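Local coordinates for protein carboxylic ester hydrolase (Aspergillus niger, PDB 7K4O) that hydrolyses ester bonds as a fungal tannin acyl hydrolase of the tannase and feruloyl esterase family, probably releasing gallic acid from tannins, at residues 142-145 and 146-149; 235-238 and 239-242; 483-486 and 487-490. All coordinates share one frame; numbering follows the deposited sequence.

Contact 1: 142-145 and 146-149; sequences LDYE and TLYM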
ATOM      1  N   LEU A 142      -1.580  15.785  20.640  1.00 23.35           N
ATOM      2  CA  LEU A 142      -1.967  15.587  19.214  0.64 23.92           C
ATOM      3  C   LEU A 142      -2.899  16.695  18.581  1.00 25.45           C
ATOM      4  O   LEU A 142      -3.797  17.383  19.202  1.00 23.42           O
ATOM      5  CB  LEU A 142      -2.721  14.257  19.174  0.64 24.17           C
ATOM      6  CG  LEU A 142      -2.481  13.376  17.960  0.64 28.59           C
ATOM      7  CD1 LEU A 142      -1.107  12.748  18.017  0.64 27.15           C
ATOM      8  CD2 LEU A 142      -3.550  12.304  17.871  0.64 32.36           C
ATOM      9  N   ASP A 143      -2.598  17.009  17.327  1.00 22.50           N
ATOM     10  CA  ASP A 143      -3.523  17.816  16.520  1.00 24.23           C
ATOM     11  C   ASP A 143      -4.556  16.812  15.978  1.00 21.87           C
ATOM     12  O   ASP A 143      -4.257  16.084  14.974  1.00 22.93           O
ATOM     13  CB  ASP A 143      -2.776  18.516  15.410  1.00 23.57           C
ATOM     14  CG  ASP A 143      -3.619  19.474  14.602  1.00 25.73           C
ATOM     15  OD1 ASP A 143      -4.842  19.261  14.537  1.00 25.57           O
ATOM     16  OD2 ASP A 143      -3.053  20.444  14.038  1.00 29.19           O
ATOM     17  N   TYR A 144      -5.708  16.716  16.621  1.00 20.99           N
ATOM     18  CA  TYR A 144      -6.746  15.753  16.158  1.00 20.96           C
ATOM     19  C   TYR A 144      -7.218  16.070  14.742  1.00 20.68           C
ATOM     20  O   TYR A 144      -7.629  15.090  14.053  1.00 20.70           O
ATOM     21  CB  TYR A 144      -7.923  15.712  17.130  1.00 22.43           C
ATOM     22  CG  TYR A 144      -7.568  15.190  18.497  1.00 21.29           C
ATOM     23  CD1 TYR A 144      -7.166  13.879  18.677  1.00 22.36           C
ATOM     24  CD2 TYR A 144      -7.686  15.981  19.619  1.00 26.64           C
ATOM     25  CE1 TYR A 144      -6.836  13.366  19.914  1.00 22.62           C
ATOM     26  CE2 TYR A 144      -7.377  15.481  20.879  1.00 26.11           C
ATOM     27  CZ  TYR A 144      -6.954  14.178  21.030  1.00 24.99           C
ATOM     28  OH  TYR A 144      -6.683  13.698  22.297  1.00 25.43           O
ATOM     29  N   GLU A 145      -7.235  17.318  14.330  1.00 20.12           N
ATOM     30  CA  GLU A 145      -7.654  17.672  12.962  1.00 20.63           C
ATOM     31  C   GLU A 145      -6.703  16.964  11.977  1.00 20.58           C
ATOM     32  O   GLU A 145      -7.163  16.369  10.964  1.00 20.67           O
ATOM     33  CB  GLU A 145      -7.684  19.179  12.728  1.00 22.89           C
ATOM     34  CG  GLU A 145      -8.011  19.543  11.289  1.00 23.40           C
ATOM     35  CD  GLU A 145      -9.397  19.211  10.777  1.00 25.41           C
ATOM     36  OE1 GLU A 145      -9.650  19.446   9.515  1.00 24.15           O
ATOM     37  OE2 GLU A 145     -10.250  18.766  11.564  1.00 25.60           O
ATOM     38  N   THR A 146      -5.396  17.030  12.229  1.00 20.54           N
ATOM     39  CA  THR A 146      -4.408  16.340  11.375  1.00 20.96           C
ATOM     40  C   THR A 146      -4.693  14.852  11.350  1.00 19.92           C
ATOM     41  O   THR A 146      -4.680  14.235  10.263  1.00 20.44           O
ATOM     42  CB  THR A 146      -2.965  16.588  11.835  1.00 22.91           C
ATOM     43  OG1 THR A 146      -2.742  17.992  11.902  1.00 22.54           O
ATOM     44  CG2 THR A 146      -1.976  15.899  10.929  1.00 22.64           C
ATOM     45  N   LEU A 147      -4.898  14.239  12.520  1.00 19.65           N
ATOM     46  CA  LEU A 147      -5.184  12.812  12.624  1.00 19.34           C
ATOM     47  C   LEU A 147      -6.391  12.448  11.764  1.00 18.75           C
ATOM     48  O   LEU A 147      -6.284  11.495  10.976  1.00 19.39           O
ATOM     49  CB  LEU A 147      -5.431  12.426  14.088  1.00 18.96           C
ATOM     50  CG  LEU A 147      -5.889  11.011  14.306  1.00 20.75           C
ATOM     51  CD1 LEU A 147      -4.789  10.029  13.971  1.00 23.47           C
ATOM     52  CD2 LEU A 147      -6.333  10.753  15.737  1.00 21.41           C
ATOM     53  N   TYR A 148      -7.491  13.171  11.932  1.00 18.84           N
ATOM     54  CA  TYR A 148      -8.742  12.821  11.210  1.00 19.32           C
ATOM     55  C   TYR A 148      -8.575  13.089   9.699  1.00 20.59           C
ATOM     56  O   TYR A 148      -9.096  12.259   8.892  1.00 19.26           O
ATOM     57  CB  TYR A 148      -9.952  13.561  11.786  1.00 19.59           C
ATOM     58  CG  TYR A 148     -10.577  12.793  12.923  1.00 19.91           C
ATOM     59  CD1 TYR A 148      -9.986  12.794  14.187  1.00 20.23           C
ATOM     60  CD2 TYR A 148     -11.765  12.102  12.782  1.00 20.80           C
ATOM     61  CE1 TYR A 148     -10.556  12.085  15.237  1.00 22.07           C
ATOM     62  CE2 TYR A 148     -12.336  11.364  13.818  1.00 20.86           C
ATOM     63  CZ  TYR A 148     -11.731  11.377  15.071  1.00 22.18           C
ATOM     64  OH  TYR A 148     -12.289  10.713  16.131  1.00 22.95           O
ATOM     65  N   MET A 149      -7.977  14.213   9.322  1.00 19.68           N
ATOM     66  CA  MET A 149      -7.755  14.501   7.889  1.00 19.33           C
ATOM     67  C   MET A 149      -6.867  13.402   7.249  1.00 18.73           C
ATOM     68  O   MET A 149      -7.228  12.874   6.183  1.00 18.58           O
ATOM     69  CB  MET A 149      -7.097  15.860   7.754  1.00 19.64           C
ATOM     70  CG  MET A 149      -8.070  17.010   7.932  1.00 20.97           C
ATOM     71  SD  MET A 149      -9.313  17.094   6.583  1.00 20.94           S
ATOM     72  CE  MET A 149      -8.328  17.979   5.373  1.00 21.33           C
TER
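Asp143 and Thr146 meet where helix 144-169 begins. Asp143 is the N-cap. Its OD1 accepts from Thr146 N at 3.3 Å, a long capping bond that comes from above the carboxylate plane, 70° out of it. With chi1 at -175°, CG of Asp143 lies anti to its own backbone N, and this turns the carboxylate toward Thr146 N. The two side chains cross at about a right angle, and CG of Asp143 sits 3.2 Å from OG1 of Thr146. That hydroxyl is hydrogen-bonded to Ala134 O, so the buried Thr146 ties the turn to Ala134, ahead of strand 141-142. Leu147 is also buried and packs on Leu394. Leu147 N bonds to Asp143 O at 3.1 Å, and Met149 N to Glu145 O at 2.8 Å. Glu145 bends at chi2 (66°), which carries its OE1 to 3.3 Å from CG of the buried Met149. Its other oxygen, OE2, forms a salt bridge with Lys153, about two turns further along the helix.

The side with the two tyrosines is looser. Tyr144 is exposed, and its CD1 lies 4.4 Å from Leu147 CD2, which sits at the ring edge. Tyr148 is partly exposed, and Tyr144 O lies in the plane of its ring, at the edge. The negative charge of Asp143 at the N-terminal end probably suits the helix dipole, and the Lys153 partner would help offset the charge of Glu145.

Contact 2: 235-238 and 239-242; sequences YPPP and CELD. With NAG (2-acetamido-2-deoxy-beta-D-glucopyranose), chain G.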
ATOM      1  N   TYR A 235      23.561  -9.353  16.029  1.00 37.18           N
ATOM      2  CA  TYR A 235      23.307  -8.323  15.010  1.00 37.82           C
ATOM      3  C   TYR A 235      23.893  -8.804  13.694  1.00 40.51           C
ATOM      4  O   TYR A 235      25.050  -8.552  13.403  1.00 42.56           O
ATOM      5  CB  TYR A 235      23.843  -7.000  15.532  1.00 39.96           C
ATOM      6  CG  TYR A 235      23.173  -6.616  16.826  1.00 45.83           C
ATOM      7  CD1 TYR A 235      21.917  -5.999  16.841  1.00 44.27           C
ATOM      8  CD2 TYR A 235      23.729  -6.972  18.042  1.00 44.83           C
ATOM      9  CE1 TYR A 235      21.290  -5.666  18.034  1.00 43.61           C
ATOM     10  CE2 TYR A 235      23.102  -6.678  19.242  1.00 46.31           C
ATOM     11  CZ  TYR A 235      21.871  -6.036  19.239  1.00 47.01           C
ATOM     12  OH  TYR A 235      21.246  -5.777  20.416  1.00 45.45           O
ATOM     13  N   PRO A 236      23.109  -9.476  12.827  1.00 38.92           N
ATOM     14  CA  PRO A 236      23.660 -10.021  11.593  1.00 35.40           C
ATOM     15  C   PRO A 236      24.159  -8.931  10.672  1.00 39.69           C
ATOM     16  O   PRO A 236      23.500  -7.901  10.494  1.00 37.60           O
ATOM     17  CB  PRO A 236      22.502 -10.766  10.929  1.00 36.05           C
ATOM     18  CG  PRO A 236      21.505 -10.951  12.055  1.00 37.25           C
ATOM     19  CD  PRO A 236      21.670  -9.751  12.965  1.00 39.09           C
ATOM     20  N   PRO A 237      25.362  -9.090  10.071  1.00 42.20           N
ATOM     21  CA  PRO A 237      25.772  -8.201   8.983  1.00 42.73           C
ATOM     22  C   PRO A 237      24.700  -8.287   7.896  1.00 36.34           C
ATOM     23  O   PRO A 237      24.182  -9.377   7.634  1.00 38.83           O
ATOM     24  CB  PRO A 237      27.108  -8.780   8.482  1.00 45.75           C
ATOM     25  CG  PRO A 237      27.598  -9.625   9.633  1.00 47.02           C
ATOM     26  CD  PRO A 237      26.357 -10.148  10.338  1.00 44.76           C
ATOM     27  N   PRO A 238      24.315  -7.168   7.263  1.00 38.17           N
ATOM     28  CA  PRO A 238      23.304  -7.211   6.197  1.00 40.14           C
ATOM     29  C   PRO A 238      23.582  -8.300   5.152  1.00 42.32           C
ATOM     30  O   PRO A 238      22.677  -8.960   4.687  1.00 37.37           O
ATOM     31  CB  PRO A 238      23.420  -5.822   5.559  1.00 41.46           C
ATOM     32  CG  PRO A 238      23.845  -4.937   6.711  1.00 41.45           C
ATOM     33  CD  PRO A 238      24.796  -5.805   7.521  1.00 36.22           C
ATOM     34  N   CYS A 239      24.863  -8.508   4.823  1.00 40.47           N
ATOM     35  CA  CYS A 239      25.270  -9.479   3.782  1.00 38.20           C
ATOM     36  C   CYS A 239      24.868 -10.891   4.191  1.00 35.38           C
ATOM     37  O   CYS A 239      24.508 -11.695   3.318  1.00 36.23           O
ATOM     38  CB  CYS A 239      26.781  -9.395   3.592  1.00 49.52           C
ATOM     39  SG  CYS A 239      27.318 -10.203   2.076  0.99 53.58           S
ATOM     40  N   GLU A 240      24.938 -11.219   5.477  1.00 35.39           N
ATOM     41  CA  GLU A 240      24.598 -12.580   5.926  1.00 39.11           C
ATOM     42  C   GLU A 240      23.115 -12.846   5.636  1.00 37.26           C
ATOM     43  O   GLU A 240      22.776 -13.960   5.191  1.00 37.27           O
ATOM     44  CB  GLU A 240      24.940 -12.725   7.404  1.00 40.21           C
ATOM     45  CG  GLU A 240      24.588 -14.071   7.980  1.00 40.60           C
ATOM     46  CD  GLU A 240      25.019 -14.212   9.432  1.00 46.30           C
ATOM     47  OE1 GLU A 240      24.962 -13.204  10.153  1.00 44.78           O
ATOM     48  OE2 GLU A 240      25.434 -15.331   9.829  1.00 49.84           O
ATOM     49  N   LEU A 241      22.242 -11.889   5.960  1.00 38.90           N
ATOM     50  CA  LEU A 241      20.777 -12.055   5.726  1.00 37.16           C
ATOM     51  C   LEU A 241      20.500 -12.043   4.225  1.00 32.21           C
ATOM     52  O   LEU A 241      19.631 -12.827   3.799  1.00 36.44           O
ATOM     53  CB  LEU A 241      20.031 -10.944   6.472  1.00 37.56           C
ATOM     54  CG  LEU A 241      20.142 -11.077   7.992  1.00 33.65           C
ATOM     55  CD1 LEU A 241      19.410  -9.995   8.753  1.00 35.07           C
ATOM     56  CD2 LEU A 241      19.668 -12.440   8.446  1.00 36.98           C
ATOM     57  N   ASP A 242      21.218 -11.226   3.467  1.00 34.48           N
ATOM     58  CA  ASP A 242      21.039 -11.168   1.991  1.00 37.65           C
ATOM     59  C   ASP A 242      21.399 -12.528   1.378  1.00 42.56           C
ATOM     60  O   ASP A 242      20.712 -12.978   0.447  1.00 37.08           O
ATOM     61  CB  ASP A 242      21.820 -10.036   1.353  1.00 39.19           C
ATOM     62  CG  ASP A 242      21.482  -9.890  -0.120  1.00 51.03           C
ATOM     63  OD1 ASP A 242      20.261  -9.865  -0.460  1.00 50.83           O
ATOM     64  OD2 ASP A 242      22.423  -9.837  -0.925  1.00 48.52           O
TER
HETATM   65  C1  NAG G   1      22.360 -11.653  -3.791  0.75 52.07           C
HETATM   66  C2  NAG G   1      23.837 -11.216  -3.811  1.00 53.94           C
HETATM   67  C3  NAG G   1      24.073  -9.853  -4.439  0.76 61.16           C
HETATM   68  C4  NAG G   1      23.521  -9.965  -5.831  1.00 63.99           C
HETATM   69  C5  NAG G   1      22.054 -10.383  -5.770  0.94 60.66           C
HETATM   70  C6  NAG G   1      21.487 -10.538  -7.169  1.00 60.70           C
HETATM   71  C7  NAG G   1      25.056 -12.016  -1.849  0.98 60.20           C
HETATM   72  C8  NAG G   1      25.340 -11.746  -0.400  1.00 59.85           C
HETATM   73  N2  NAG G   1      24.297 -11.103  -2.447  0.91 60.97           N
HETATM   74  O3  NAG G   1      25.465  -9.542  -4.312  1.00 61.12           O
HETATM   75  O4  NAG G   1      23.605  -8.657  -6.326  0.93 69.16           O
HETATM   76  O5  NAG G   1      21.852 -11.622  -5.118  0.86 51.06           O
HETATM   77  O6  NAG G   1      20.127 -10.900  -7.065  0.81 56.76           O
HETATM   78  O7  NAG G   1      25.487 -12.977  -2.448  1.00 58.43           O
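Asp242 OD2 accepts a hydrogen bond from NAG N2, the amide nitrogen of the N-acetylglucosamine, and Asp242 OD2 to NAG N2 is 2.7 Å. The bond is bent, with an N-H...O angle of 132°. Asp242 CG lies anti to its backbone N (chi1 -173°), which turns the carboxylate away from the prolines and toward the sugar. The methyl C8 of the same acetamido group rests 3.5 Å from SG of Cys239. That sulfur is in a disulfide with Cys285, so one sugar meets both an acid and a disulfide. The sugar belongs to a glycan carried by the protein itself and does not mark a substrate pocket.

Helix 238-252 starts here, with Pro237 as N-cap. Pro238 N, at the first position of the helix, would have no i-4 helix carbonyl to bond, so a proline costs no helix bond. Pro237 O takes Glu240 N at 2.9 Å, with the donor well above the carbonyl plane. Pro238 O takes Asp242 N at 3.0 Å in a straighter bond.

The side chains round the helix start pack in two places. Glu240 is extended, and its OE1 lies 3.4 Å from CD of Pro237 and 3.5 Å from CB of Pro236. Tyr234 OH bonds to OE1, and Ser299 OG to OE2, so the buried carboxylate is held at both oxygens. Pro236 also presents CB to CG of Leu241 at 3.8 Å, with CD1 and CD2 of the leucine spread around that one carbon.

Contact 3: 483-486 and 487-490; sequences AVMI and DWVE. With FWN (2-[2-(2-ethoxyethoxy)ethoxy]ethanol), chain S.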
ATOM      1  N   ALA A 483      -6.836   0.442 -16.557  1.00 22.99           N
ATOM      2  CA  ALA A 483      -7.547  -0.114 -17.732  1.00 22.93           C
ATOM      3  C   ALA A 483      -8.381  -1.329 -17.308  1.00 22.83           C
ATOM      4  O   ALA A 483      -9.529  -1.469 -17.788  1.00 22.83           O
ATOM      5  CB  ALA A 483      -6.564  -0.473 -18.853  1.00 23.77           C
ATOM      6  N   VAL A 484      -7.845  -2.206 -16.453  1.00 21.92           N
ATOM      7  CA  VAL A 484      -8.577  -3.427 -16.036  1.00 20.88           C
ATOM      8  C   VAL A 484      -9.816  -3.024 -15.238  1.00 20.08           C
ATOM      9  O   VAL A 484     -10.906  -3.635 -15.412  1.00 22.95           O
ATOM     10  CB  VAL A 484      -7.635  -4.391 -15.287  1.00 22.69           C
ATOM     11  CG1 VAL A 484      -8.394  -5.512 -14.587  1.00 22.05           C
ATOM     12  CG2 VAL A 484      -6.593  -4.931 -16.250  1.00 25.24           C
ATOM     13  N   MET A 485      -9.652  -2.068 -14.313  1.00 21.62           N
ATOM     14  CA  MET A 485     -10.780  -1.601 -13.458  1.00 21.26           C
ATOM     15  C   MET A 485     -11.846  -0.939 -14.335  1.00 21.52           C
ATOM     16  O   MET A 485     -13.028  -1.221 -14.134  1.00 21.40           O
ATOM     17  CB  MET A 485     -10.268  -0.660 -12.363  1.00 21.45           C
ATOM     18  CG  MET A 485     -11.362  -0.225 -11.444  1.00 22.66           C
ATOM     19  SD  MET A 485     -12.282  -1.516 -10.612  1.00 23.41           S
ATOM     20  CE  MET A 485     -11.192  -1.792  -9.199  1.00 23.66           C
ATOM     21  N   ILE A 486     -11.448  -0.087 -15.258  1.00 21.73           N
ATOM     22  CA  ILE A 486     -12.432   0.521 -16.192  1.00 19.94           C
ATOM     23  C   ILE A 486     -13.181  -0.591 -16.919  1.00 20.73           C
ATOM     24  O   ILE A 486     -14.425  -0.493 -17.064  1.00 23.22           O
ATOM     25  CB  ILE A 486     -11.735   1.475 -17.159  1.00 21.15           C
ATOM     26  CG1 ILE A 486     -11.312   2.760 -16.449  1.00 20.98           C
ATOM     27  CG2 ILE A 486     -12.650   1.771 -18.341  1.00 22.64           C
ATOM     28  CD1 ILE A 486     -10.298   3.533 -17.196  1.00 22.59           C
ATOM     29  N   ASP A 487     -12.459  -1.558 -17.445  1.00 22.90           N
ATOM     30  CA  ASP A 487     -13.122  -2.654 -18.191  1.00 24.55           C
ATOM     31  C   ASP A 487     -14.126  -3.404 -17.301  1.00 24.92           C
ATOM     32  O   ASP A 487     -15.221  -3.793 -17.761  1.00 23.94           O
ATOM     33  CB  ASP A 487     -12.057  -3.580 -18.721  1.00 22.91           C
ATOM     34  CG  ASP A 487     -12.269  -4.005 -20.164  1.00 33.77           C
ATOM     35  OD1 ASP A 487     -13.155  -3.447 -20.839  1.00 36.23           O
ATOM     36  OD2 ASP A 487     -11.532  -4.927 -20.565  1.00 37.59           O
ATOM     37  N   TRP A 488     -13.786  -3.625 -16.041  1.00 22.36           N
ATOM     38  CA  TRP A 488     -14.660  -4.312 -15.083  1.00 21.64           C
ATOM     39  C   TRP A 488     -15.887  -3.443 -14.826  1.00 22.81           C
ATOM     40  O   TRP A 488     -17.041  -3.900 -15.001  1.00 23.97           O
ATOM     41  CB  TRP A 488     -13.883  -4.628 -13.824  1.00 23.72           C
ATOM     42  CG  TRP A 488     -14.568  -5.568 -12.895  1.00 23.74           C
ATOM     43  CD1 TRP A 488     -15.672  -6.343 -13.123  1.00 26.62           C
ATOM     44  CD2 TRP A 488     -14.099  -5.920 -11.574  1.00 22.85           C
ATOM     45  NE1 TRP A 488     -15.921  -7.141 -12.043  1.00 26.97           N
ATOM     46  CE2 TRP A 488     -14.965  -6.916 -11.088  1.00 25.12           C
ATOM     47  CE3 TRP A 488     -13.023  -5.510 -10.792  1.00 25.31           C
ATOM     48  CZ2 TRP A 488     -14.786  -7.512  -9.834  1.00 26.45           C
ATOM     49  CZ3 TRP A 488     -12.851  -6.088  -9.546  1.00 25.94           C
ATOM     50  CH2 TRP A 488     -13.731  -7.063  -9.079  1.00 24.93           C
ATOM     51  N   VAL A 489     -15.680  -2.230 -14.362  1.00 20.87           N
ATOM     52  CA  VAL A 489     -16.777  -1.350 -13.909  1.00 23.64           C
ATOM     53  C   VAL A 489     -17.655  -0.902 -15.090  1.00 24.58           C
ATOM     54  O   VAL A 489     -18.893  -0.951 -14.964  1.00 23.29           O
ATOM     55  CB  VAL A 489     -16.182  -0.138 -13.154  1.00 23.28           C
ATOM     56  CG1 VAL A 489     -17.261   0.900 -12.943  1.00 23.96           C
ATOM     57  CG2 VAL A 489     -15.568  -0.565 -11.832  1.00 24.71           C
ATOM     58  N   GLU A 490     -17.039  -0.473 -16.189  1.00 21.64           N
ATOM     59  CA  GLU A 490     -17.784   0.173 -17.277  1.00 20.35           C
ATOM     60  C   GLU A 490     -18.223  -0.841 -18.332  1.00 25.00           C
ATOM     61  O   GLU A 490     -19.243  -0.559 -19.001  1.00 25.93           O
ATOM     62  CB  GLU A 490     -16.998   1.288 -17.929  1.00 21.93           C
ATOM     63  CG  GLU A 490     -16.554   2.348 -16.915  1.00 22.01           C
ATOM     64  CD  GLU A 490     -15.870   3.560 -17.504  1.00 23.96           C
ATOM     65  OE1 GLU A 490     -16.056   3.884 -18.701  1.00 22.49           O
ATOM     66  OE2 GLU A 490     -15.110   4.192 -16.765  1.00 21.37           O
TER
HETATM   67  O4  FWN S 612     -10.224   2.806 -22.011  1.00 58.45           O
HETATM   68  C5  FWN S 612      -9.591   1.842 -21.239  1.00 48.55           C
HETATM   69  C6  FWN S 612     -10.389   0.627 -20.931  0.94 58.72           C
HETATM   70  O7  FWN S 612      -9.836  -0.618 -20.978  1.00 62.72           O
HETATM   71  C8  FWN S 612      -9.816  -1.287 -22.177  1.00 68.31           C
HETATM   72  C9  FWN S 612      -8.759  -2.312 -22.362  1.00 73.76           C
HETATM   73  O10 FWN S 612      -7.576  -1.928 -22.976  1.00 81.11           O
HETATM   74  C11 FWN S 612      -6.910  -2.831 -23.785  0.86 77.84           C
HETATM   75  C12 FWN S 612      -5.585  -2.422 -24.295  1.00 70.37           C
HETATM   76  O13 FWN S 612      -5.556  -1.222 -24.983  1.00 73.35           O
HETATM   77  C14 FWN S 612      -4.324  -0.665 -25.278  1.00 73.42           C
HETATM   78  C1  FWN S 612      -4.234   0.728 -25.814  1.00 66.10           C
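Met485 meets Trp488 and Val489 on the buried face of helix 481-491, a helix that packs against strands 179-185 and 410-416 of the central sheet of this alpha/beta-hydrolase relative. The backbone contributes four consecutive i to i+4 hydrogen bonds, Asp487 N to Ala483 O through Glu490 N to Ile486 O. The bond from Val489 N to Met485 O is nearly straight, with an N-H...O angle of 177°.

Most of the apolar contacts involve the sulfur. Bends at chi2 (57°) and chi3 bring Met485 SD to 3.6 Å from Val489 CG2 and 4.1 Å from Trp488 CE3. This is a Met-aromatic contact of oblique geometry. SD is 5.2 Å from the centroid of the six-membered ring and 62° off its normal. The indole also makes a cation-pi contact with Lys410. Glu490 runs alongside Ile486, and its CD lies 3.8 Å from Ile486 CG2.

The polar ends find partners outside the two segments. Glu490 OE2 forms a salt bridge with Arg89 and a hydrogen bond with Tyr181 OH, which link the helix to two sheet strands. Asp487 OD1 bonds to Asn491 ND2 near the end of the helix.

The bound triethylene glycol monoethyl ether also touches Ala483 and Ile486, with Tyr113 part of the pocket. Its carbon C6 lies 3.6 Å from Ile486 CG2.

The contacts follow one another along the chain, from contact 1 through contact 2 to contact 3, and none touches another. Contacts 1 and 2 are about 39 Å apart between centres, contacts 1 and 3 about 35 Å, and contacts 2 and 3 about 44 Å. Contacts 2 and 3 lie on opposite sides of the chain's centre. Each belongs to a different helix: 144-169, 238-252 and 481-491. The first two mark helix starts. The third lies within a helix packed on the central sheet. They are separate helical parts of one tannase-family chain, too far apart to form a shared site.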